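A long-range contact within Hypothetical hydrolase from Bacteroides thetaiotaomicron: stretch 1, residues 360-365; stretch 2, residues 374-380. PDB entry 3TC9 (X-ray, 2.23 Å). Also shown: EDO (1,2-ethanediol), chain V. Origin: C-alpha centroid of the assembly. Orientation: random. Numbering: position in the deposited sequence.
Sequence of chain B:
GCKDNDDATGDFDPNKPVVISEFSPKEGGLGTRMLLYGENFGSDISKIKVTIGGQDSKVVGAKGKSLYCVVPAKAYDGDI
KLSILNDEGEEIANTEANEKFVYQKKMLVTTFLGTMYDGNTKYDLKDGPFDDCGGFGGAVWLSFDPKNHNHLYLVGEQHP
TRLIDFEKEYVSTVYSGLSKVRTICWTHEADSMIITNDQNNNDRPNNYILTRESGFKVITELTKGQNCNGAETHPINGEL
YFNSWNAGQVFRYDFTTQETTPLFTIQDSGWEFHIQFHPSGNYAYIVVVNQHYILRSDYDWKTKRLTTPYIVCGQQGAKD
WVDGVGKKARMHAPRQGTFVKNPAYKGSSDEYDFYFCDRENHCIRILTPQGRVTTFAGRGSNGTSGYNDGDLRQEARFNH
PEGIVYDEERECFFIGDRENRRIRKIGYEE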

# COMPACT_ATOMS: atom_id res chain seq x y z
N GLU B 360 -30.41 3.46 -4.30
CA GLU B 360 -31.38 4.48 -4.72
C GLU B 360 -30.82 5.89 -4.69
O GLU B 360 -31.52 6.84 -5.06
CB GLU B 360 -32.69 4.41 -3.92
CG GLU B 360 -33.48 3.11 -4.07
CD GLU B 360 -33.94 2.73 -5.47
OE1 GLU B 360 -34.21 3.63 -6.30
OE2 GLU B 360 -34.06 1.51 -5.71
N ASN B 361 -29.56 6.04 -4.28
CA ASN B 361 -28.82 7.28 -4.31
C ASN B 361 -27.88 7.27 -5.51
O ASN B 361 -27.23 8.29 -5.80
CB ASN B 361 -28.08 7.50 -3.00
CG ASN B 361 -28.97 8.06 -1.92
OD1 ASN B 361 -29.94 8.77 -2.17
ND2 ASN B 361 -28.66 7.75 -0.68
N HIS B 362 -27.83 6.11 -6.23
CA HIS B 362 -27.04 5.84 -7.46
C HIS B 362 -25.55 6.20 -7.30
O HIS B 362 -24.94 6.82 -8.18
CB HIS B 362 -27.64 6.58 -8.67
CG HIS B 362 -29.10 6.31 -8.81
ND1 HIS B 362 -29.55 5.14 -9.36
CD2 HIS B 362 -30.16 7.04 -8.42
CE1 HIS B 362 -30.87 5.20 -9.31
NE2 HIS B 362 -31.28 6.33 -8.76
N CYS B 363 -24.96 5.78 -6.19
CA CYS B 363 -23.55 6.11 -5.92
C CYS B 363 -22.88 5.05 -5.04
O CYS B 363 -23.52 4.09 -4.59
CB CYS B 363 -23.44 7.50 -5.30
SG CYS B 363 -24.28 7.66 -3.72
N ILE B 364 -21.56 5.21 -4.87
CA ILE B 364 -20.73 4.37 -4.02
C ILE B 364 -20.37 5.21 -2.82
O ILE B 364 -19.90 6.34 -2.97
CB ILE B 364 -19.45 3.80 -4.73
CG1 ILE B 364 -19.72 3.17 -6.12
CG2 ILE B 364 -18.69 2.84 -3.80
CD1 ILE B 364 -20.80 1.97 -6.18
N ARG B 365 -20.61 4.66 -1.64
CA ARG B 365 -20.31 5.35 -0.38
C ARG B 365 -19.13 4.70 0.31
O ARG B 365 -18.76 3.58 -0.03
CB ARG B 365 -21.54 5.35 0.55
CG ARG B 365 -22.88 5.69 -0.12
CD ARG B 365 -23.12 7.15 -0.45
NE ARG B 365 -23.04 8.04 0.71
CZ ARG B 365 -24.05 8.35 1.51
NH1 ARG B 365 -25.25 7.81 1.32
NH2 ARG B 365 -23.87 9.19 2.51
N THR B 374 -18.91 9.05 3.52
CA THR B 374 -18.65 9.99 2.42
C THR B 374 -19.12 9.33 1.11
O THR B 374 -19.51 8.17 1.13
CB THR B 374 -17.18 10.41 2.37
OG1 THR B 374 -16.39 9.25 2.24
CG2 THR B 374 -16.73 11.24 3.60
N THR B 375 -19.07 10.07 -0.02
CA THR B 375 -19.46 9.54 -1.31
C THR B 375 -18.21 9.41 -2.16
O THR B 375 -17.44 10.36 -2.29
CB THR B 375 -20.54 10.40 -1.94
OG1 THR B 375 -21.65 10.35 -1.06
CG2 THR B 375 -20.95 9.93 -3.39
N PHE B 376 -18.00 8.23 -2.71
CA PHE B 376 -16.83 7.98 -3.52
C PHE B 376 -17.06 8.30 -4.98
O PHE B 376 -16.21 8.96 -5.60
CB PHE B 376 -16.42 6.50 -3.36
CG PHE B 376 -15.18 6.05 -4.12
CD1 PHE B 376 -13.96 6.68 -3.93
CD2 PHE B 376 -15.23 4.93 -4.95
CE1 PHE B 376 -12.81 6.22 -4.58
CE2 PHE B 376 -14.08 4.47 -5.59
CZ PHE B 376 -12.87 5.09 -5.38
N ALA B 377 -18.18 7.81 -5.56
CA ALA B 377 -18.41 7.94 -7.00
C ALA B 377 -19.86 7.95 -7.32
O ALA B 377 -20.64 7.30 -6.64
CB ALA B 377 -17.74 6.79 -7.74
N GLY B 378 -20.20 8.66 -8.38
CA GLY B 378 -21.58 8.76 -8.85
C GLY B 378 -22.13 10.14 -8.61
O GLY B 378 -21.47 10.99 -8.00
N ARG B 379 -23.37 10.35 -9.10
CA ARG B 379 -24.12 11.60 -8.99
C ARG B 379 -23.41 12.76 -9.72
O ARG B 379 -23.63 13.91 -9.40
CB ARG B 379 -24.43 11.95 -7.51
CG ARG B 379 -25.11 10.83 -6.75
CD ARG B 379 -25.28 11.14 -5.29
NE ARG B 379 -26.27 12.20 -5.05
CZ ARG B 379 -27.57 12.00 -4.87
NH1 ARG B 379 -28.07 10.77 -4.94
NH2 ARG B 379 -28.38 13.01 -4.63
N GLY B 380 -22.63 12.45 -10.75
CA GLY B 380 -21.98 13.47 -11.57
C GLY B 380 -22.94 14.03 -12.60
O GLY B 380 -24.12 13.68 -12.62
C1 EDO V . -33.38 9.98 -1.96
O1 EDO V . -32.51 9.13 -1.20
C2 EDO V . -33.11 11.44 -1.61
O2 EDO V . -33.83 11.80 -0.43
O HOH W 1 -31.06 10.52 -4.51
O HOH W 2 -24.97 8.33 -10.21

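How does stretch 2 begin its run beside stretch 1? The two strands run antiparallel, though splayed, with 127° between their N-to-C directions, and their axes come within 4.6 Å. The CB of Thr374 points away from stretch 1, so its contribution is made by the backbone: its O lies 3.3 Å from Arg365 CA, a CA-H...O contact of the kind common between neighboring strands. Thr375 then pairs with Arg365 without backbone hydrogen bonds, their CA atoms 4.4 Å apart. Both side chains lie on the same face of the sheet, and the arginine's end bends nearer, leaving Arg365 NE 3.2 Å from Thr375 OG1. Thr375 CG2 also touches Cys363 CB at 4.0 Å.

Where does the backbone bonding concentrate, and why is it uneven? It centers on Ile364. Its carbonyl O accepts a short hydrogen bond from Phe376 N (2.7 Å) and a weak one from Ala377 N (3.4 Å), while Ile364 N donates to Ala377 O at 2.9 Å. One carbonyl thus faces two successive amides because the register shifts by one residue between Ile364 and Arg365, forming a beta bulge. The phi/psi of Phe376, -89/-49, departs from extended values and lets the chain fit this extra residue in.

What do the side chains around Ile364 add? They supply modest apolar packing. Phe376 starts toward stretch 1, but its ring leads away, and Ile364 CG2 meets Phe376 CD2 at 4.2 Å. Ala377 shares a face with Ile364, where Ile364 CG1 stands 4.4 Å from Ala377 CB. The small methyl makes a light contact here, at the corner where the chain turns.

Why is there a glycine at 378? Its backbone angles, 110/175, would jam a CB against the carbonyl O of Ala377. An ideal CB on Gly378 would also sit 2.6 Å from His362 O and 3.0 Å from Cys363 CA, both clashes. Without one, Gly378 CA can lie 4.4 Å from Cys363 CA.

How does Arg379 finish the contact? Its CB points sideways, but the end of the side chain comes nearer, passing Cys363 SG at 3.9 Å from Arg379 CD. Arg379 NH1 donates a 2.8 Å hydrogen bond to Asn361 O, which lies at the edge of the guanidinium, where its N-H groups point. Two waters reinforce the join: one links Asn361 OD1 to Arg379 NH1, the other His362 O to Arg379 N. Asn361 OD1 also accepts a hydrogen bond from O1 of the 1,2-ethanediol, probably a crystallization additive.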